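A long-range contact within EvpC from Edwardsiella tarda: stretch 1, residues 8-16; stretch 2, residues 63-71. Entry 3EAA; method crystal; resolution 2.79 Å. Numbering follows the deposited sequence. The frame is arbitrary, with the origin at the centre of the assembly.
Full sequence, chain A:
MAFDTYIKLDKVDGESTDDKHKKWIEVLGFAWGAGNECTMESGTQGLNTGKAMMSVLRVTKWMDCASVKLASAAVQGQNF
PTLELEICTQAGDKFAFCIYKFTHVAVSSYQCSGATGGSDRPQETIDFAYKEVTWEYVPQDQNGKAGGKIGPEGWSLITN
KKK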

ATOM      1  N   LYS A   8     -10.128   2.421  32.766  1.00 22.28           N
ATOM      2  CA  LYS A   8      -9.985   1.809  34.088  1.00 24.75           C
ATOM      3  C   LYS A   8     -10.181   0.294  34.122  1.00 29.35           C
ATOM      4  O   LYS A   8     -11.115  -0.243  33.524  1.00 20.50           O
ATOM      5  CB  LYS A   8     -10.944   2.450  35.083  1.00 29.44           C
ATOM      6  CG  LYS A   8     -11.160   1.614  36.325  1.00 31.35           C
ATOM      7  CD  LYS A   8     -11.991   2.365  37.345  1.00 39.49           C
ATOM      8  CE  LYS A   8     -11.879   1.725  38.723  1.00 44.65           C
ATOM      9  NZ  LYS A   8     -12.217   2.684  39.822  1.00 31.57           N
ATOM     10  N   LEU A   9      -9.281  -0.374  34.845  1.00 43.98           N
ATOM     11  CA  LEU A   9      -9.306  -1.822  35.036  1.00 25.01           C
ATOM     12  C   LEU A   9      -9.310  -2.135  36.516  1.00 28.18           C
ATOM     13  O   LEU A   9      -8.650  -1.457  37.305  1.00 29.14           O
ATOM     14  CB  LEU A   9      -8.063  -2.461  34.436  1.00 28.34           C
ATOM     15  CG  LEU A   9      -8.036  -2.920  32.983  1.00 32.62           C
ATOM     16  CD1 LEU A   9      -6.595  -2.940  32.511  1.00 27.44           C
ATOM     17  CD2 LEU A   9      -8.666  -4.293  32.833  1.00 18.60           C
ATOM     18  N   ASP A  10     -10.039  -3.180  36.886  1.00 33.46           N
ATOM     19  CA  ASP A  10     -10.174  -3.570  38.283  1.00 29.67           C
ATOM     20  C   ASP A  10      -8.864  -4.076  38.863  1.00 26.57           C
ATOM     21  O   ASP A  10      -8.321  -5.084  38.413  1.00 24.28           O
ATOM     22  CB  ASP A  10     -11.271  -4.619  38.431  1.00 33.96           C
ATOM     23  CG  ASP A  10     -12.634  -4.064  38.098  1.00 42.96           C
ATOM     24  OD1 ASP A  10     -12.929  -2.935  38.553  1.00 36.48           O
ATOM     25  OD2 ASP A  10     -13.404  -4.744  37.384  1.00 29.77           O
ATOM     26  N   LYS A  11      -8.369  -3.358  39.866  1.00 26.58           N
ATOM     27  CA  LYS A  11      -7.096  -3.671  40.523  1.00 34.30           C
ATOM     28  C   LYS A  11      -5.924  -3.657  39.538  1.00 30.51           C
ATOM     29  O   LYS A  11      -5.161  -4.615  39.458  1.00 37.22           O
ATOM     30  CB  LYS A  11      -7.161  -5.009  41.284  1.00 32.63           C
ATOM     31  CG  LYS A  11      -7.751  -4.912  42.710  1.00 53.37           C
ATOM     32  CD  LYS A  11      -7.698  -6.246  43.481  1.00 30.66           C
ATOM     33  CE  LYS A  11      -8.757  -7.230  42.991  1.00 53.23           C
ATOM     34  NZ  LYS A  11      -8.591  -8.609  43.540  1.00 68.27           N
ATOM     35  N   VAL A  12      -5.796  -2.564  38.789  1.00 28.58           N
ATOM     36  CA  VAL A  12      -4.741  -2.408  37.785  1.00 24.85           C
ATOM     37  C   VAL A  12      -4.360  -0.938  37.623  1.00 22.21           C
ATOM     38  O   VAL A  12      -4.740  -0.283  36.657  1.00 22.36           O
ATOM     39  CB  VAL A  12      -5.149  -2.977  36.400  1.00 26.54           C
ATOM     40  CG1 VAL A  12      -4.023  -2.783  35.391  1.00 25.88           C
ATOM     41  CG2 VAL A  12      -5.510  -4.448  36.502  1.00 15.69           C
ATOM     42  N   ASP A  13      -3.596  -0.422  38.576  1.00 26.15           N
ATOM     43  CA  ASP A  13      -3.255   0.998  38.591  1.00 30.75           C
ATOM     44  C   ASP A  13      -2.458   1.442  37.376  1.00 25.50           C
ATOM     45  O   ASP A  13      -1.354   0.964  37.138  1.00 26.25           O
ATOM     46  CB  ASP A  13      -2.473   1.361  39.857  1.00 30.21           C
ATOM     47  CG  ASP A  13      -3.200   0.979  41.123  1.00 24.33           C
ATOM     48  OD1 ASP A  13      -4.418   1.227  41.198  1.00 41.94           O
ATOM     49  OD2 ASP A  13      -2.556   0.431  42.041  1.00 23.35           O
ATOM     50  N   GLY A  14      -3.019   2.381  36.627  1.00 21.96           N
ATOM     51  CA  GLY A  14      -2.278   3.057  35.583  1.00 20.73           C
ATOM     52  C   GLY A  14      -1.519   4.212  36.201  1.00 23.38           C
ATOM     53  O   GLY A  14      -1.149   4.151  37.371  1.00 28.48           O
ATOM     54  N   GLU A  15      -1.316   5.279  35.436  1.00 22.33           N
ATOM     55  CA  GLU A  15      -0.415   6.346  35.848  1.00 24.38           C
ATOM     56  C   GLU A  15      -1.032   7.749  35.803  1.00 21.27           C
ATOM     57  O   GLU A  15      -0.360   8.731  36.104  1.00 17.67           O
ATOM     58  CB  GLU A  15       0.820   6.306  34.946  1.00 36.25           C
ATOM     59  CG  GLU A  15       2.129   6.676  35.601  1.00 39.00           C
ATOM     60  CD  GLU A  15       3.283   5.928  34.981  1.00 40.42           C
ATOM     61  OE1 GLU A  15       4.211   6.585  34.468  1.00 49.94           O
ATOM     62  OE2 GLU A  15       3.251   4.677  34.999  1.00 25.33           O
ATOM     63  N   SER A  16      -2.301   7.857  35.432  1.00 22.63           N
ATOM     64  CA  SER A  16      -2.900   9.178  35.253  1.00 28.35           C
ATOM     65  C   SER A  16      -2.807  10.053  36.502  1.00 32.72           C
ATOM     66  O   SER A  16      -2.470   9.588  37.588  1.00 27.87           O
ATOM     67  CB  SER A  16      -4.351   9.089  34.785  1.00 23.09           C
ATOM     68  OG  SER A  16      -4.878  10.389  34.602  1.00 20.59           O
HETATM   69  N   MSE A  63       4.074   3.083  27.438  1.00 21.54           N
HETATM   70  CA  MSE A  63       4.397   2.214  28.549  1.00 20.28           C
HETATM   71  C   MSE A  63       4.139   2.958  29.831  1.00 21.72           C
HETATM   72  O   MSE A  63       4.490   4.130  29.978  1.00 23.81           O
HETATM   73  CB  MSE A  63       5.864   1.805  28.515  1.00 22.00           C
HETATM   74  CG  MSE A  63       6.112   0.450  27.887  1.00 40.51           C
HETATM   75 SE   MSE A  63       7.789  -0.340  28.493  1.00 72.95          SE
HETATM   76  CE  MSE A  63       7.457  -2.174  27.895  1.00 25.94           C
ATOM     77  N   ASP A  64       3.534   2.275  30.777  1.00 20.74           N
ATOM     78  CA  ASP A  64       3.415   2.845  32.096  1.00 32.34           C
ATOM     79  C   ASP A  64       3.556   1.744  33.126  1.00 24.50           C
ATOM     80  O   ASP A  64       4.239   0.747  32.905  1.00 17.33           O
ATOM     81  CB  ASP A  64       2.085   3.576  32.239  1.00 21.05           C
ATOM     82  CG  ASP A  64       0.979   2.879  31.519  1.00 18.85           C
ATOM     83  OD1 ASP A  64       0.860   1.651  31.700  1.00 26.38           O
ATOM     84  OD2 ASP A  64       0.233   3.549  30.777  1.00 11.08           O
ATOM     85  N   CYS A  65       2.903   1.946  34.255  1.00 22.56           N
ATOM     86  CA  CYS A  65       2.979   1.026  35.366  1.00 28.58           C
ATOM     87  C   CYS A  65       2.011  -0.121  35.148  1.00 22.55           C
ATOM     88  O   CYS A  65       2.009  -1.092  35.901  1.00 22.35           O
ATOM     89  CB  CYS A  65       2.590   1.765  36.636  1.00 26.43           C
ATOM     90  SG  CYS A  65       1.084   2.710  36.421  1.00 42.43           S
ATOM     91  N   ALA A  66       1.168   0.003  34.131  1.00 13.28           N
ATOM     92  CA  ALA A  66       0.163  -1.016  33.893  1.00 18.33           C
ATOM     93  C   ALA A  66       0.699  -2.050  32.929  1.00 16.83           C
ATOM     94  O   ALA A  66       0.233  -3.187  32.905  1.00 12.65           O
ATOM     95  CB  ALA A  66      -1.097  -0.399  33.355  1.00 29.41           C
ATOM     96  N   SER A  67       1.689  -1.637  32.144  1.00 13.42           N
ATOM     97  CA  SER A  67       2.302  -2.504  31.154  1.00 13.39           C
ATOM     98  C   SER A  67       2.441  -3.928  31.658  1.00 14.81           C
ATOM     99  O   SER A  67       1.818  -4.844  31.125  1.00 12.35           O
ATOM    100  CB  SER A  67       3.675  -1.972  30.766  1.00 17.49           C
ATOM    101  OG  SER A  67       3.594  -0.598  30.461  1.00 35.11           O
ATOM    102  N   VAL A  68       3.249  -4.110  32.698  1.00 17.00           N
ATOM    103  CA  VAL A  68       3.577  -5.451  33.160  1.00 13.13           C
ATOM    104  C   VAL A  68       2.329  -6.280  33.423  1.00 12.65           C
ATOM    105  O   VAL A  68       2.273  -7.456  33.070  1.00 13.28           O
ATOM    106  CB  VAL A  68       4.477  -5.431  34.395  1.00 17.35           C
ATOM    107  CG1 VAL A  68       4.621  -6.833  34.958  1.00 20.79           C
ATOM    108  CG2 VAL A  68       5.838  -4.874  34.035  1.00 20.22           C
ATOM    109  N   LYS A  69       1.318  -5.660  34.015  1.00 13.43           N
ATOM    110  CA  LYS A  69       0.080  -6.363  34.326  1.00 15.08           C
ATOM    111  C   LYS A  69      -0.660  -6.678  33.035  1.00 14.96           C
ATOM    112  O   LYS A  69      -1.294  -7.723  32.895  1.00 11.55           O
ATOM    113  CB  LYS A  69      -0.789  -5.507  35.237  1.00 21.55           C
ATOM    114  CG  LYS A  69       0.002  -4.766  36.324  1.00 24.84           C
ATOM    115  CD  LYS A  69      -0.111  -5.434  37.700  1.00 44.79           C
ATOM    116  CE  LYS A  69       1.097  -6.287  38.081  1.00 16.59           C
ATOM    117  NZ  LYS A  69       0.938  -7.714  37.712  1.00 24.99           N
ATOM    118  N   LEU A  70      -0.569  -5.762  32.086  1.00 13.13           N
ATOM    119  CA  LEU A  70      -1.190  -5.960  30.791  1.00 10.59           C
ATOM    120  C   LEU A  70      -0.480  -7.085  30.089  1.00 12.47           C
ATOM    121  O   LEU A  70      -1.108  -7.941  29.464  1.00 14.75           O
ATOM    122  CB  LEU A  70      -1.119  -4.676  29.970  1.00 12.70           C
ATOM    123  CG  LEU A  70      -1.805  -3.557  30.763  1.00 22.88           C
ATOM    124  CD1 LEU A  70      -1.463  -2.162  30.271  1.00 17.86           C
ATOM    125  CD2 LEU A  70      -3.313  -3.774  30.790  1.00  8.52           C
ATOM    126  N   ALA A  71       0.840  -7.091  30.209  1.00 13.88           N
ATOM    127  CA  ALA A  71       1.647  -8.138  29.600  1.00 12.32           C
ATOM    128  C   ALA A  71       1.241  -9.483  30.176  1.00 13.29           C
ATOM    129  O   ALA A  71       0.962 -10.421  29.441  1.00 15.18           O
ATOM    130  CB  ALA A  71       3.115  -7.878  29.826  1.00  9.78           C
TER

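The most unusual feature of this contact is how little formal bonding holds it: a single hydrogen bond crosses between the stretches, it is weak, and it joins an exposed side chain to the backbone amide of Cys65. Glu15 OE2 accepts from Cys65 N at 2.9 Å, but the angle at the hydrogen is only 120°, so the proton points well off the carboxylate oxygen. Glu15 OE2 also lies 3.2 Å from Asp64 CB, which places the carboxylate of Glu15 close to the chain at Asp64 and Cys65. A long, flexible acidic side chain suits this position, since it can reach across from a loop and present an oxygen to a backbone amide.

Asp64 attends to the neighbouring amides. Asp64 OD1 accepts from Ala66 N at 3.0 Å with good geometry, and from Ser67 N at 3.4 Å in a weaker bond. This is a classic capping arrangement: the short aspartate side chain, with chi1 in the p well, folds back over the turn that leads into the helix. Once the helix is under way the backbone supplies its own bonds, Leu70 N to Ala66 O at 2.8 Å and Ala71 N to Ser67 O at 2.6 Å.

Stretch 1 approaches this region as irregular chain. It enters as a strand at Lys8 and Leu9 and then bends; Val12 N reaches back to Leu9 O in a weak bond of 3.4 Å, and Lys11 adopts a positive phi of 59°. The two backbones come nearest at Gly14 and Ala66, whose CA atoms are 5.0 Å apart. Both residues are small, which fits so close a passage: Gly14 CA lies 4.3 Å from Ala66 CB, and Ala66 CB also sits 4.0 Å from Asp13 O. Cys65 points its CA-to-CB bond toward stretch 1 and has the largest area covered by the other stretch. Cys65 SG lies 3.1 Å from Asp13 O and 3.3 Å from Glu15 OE2, although the geometry does not settle whether either approach is a hydrogen bond.

Farther along stretch 2 the contact becomes apolar. Val12 CG1 packs 4.3 Å from Ala66 CB and 4.2 Å from Lys69 CB, so the compact branched side chain rests against two residues three positions apart in sequence. Lys69 contributes the aliphatic base of its side chain here; its CA-to-CB bond points toward stretch 1, while its end leads away and NZ finds a hydrogen bond elsewhere in the structure. One position beyond, Leu70 starts out sideways, but its end comes nearer, and Leu70 CD2 meets Leu9 CD1 at 3.8 Å. Both leucines are buried, and their branched hydrocarbon ends gain by shielding each other from water. Altogether the stretches bury 357 Å², a modest area in which van der Waals packing accompanies one imperfect polar link.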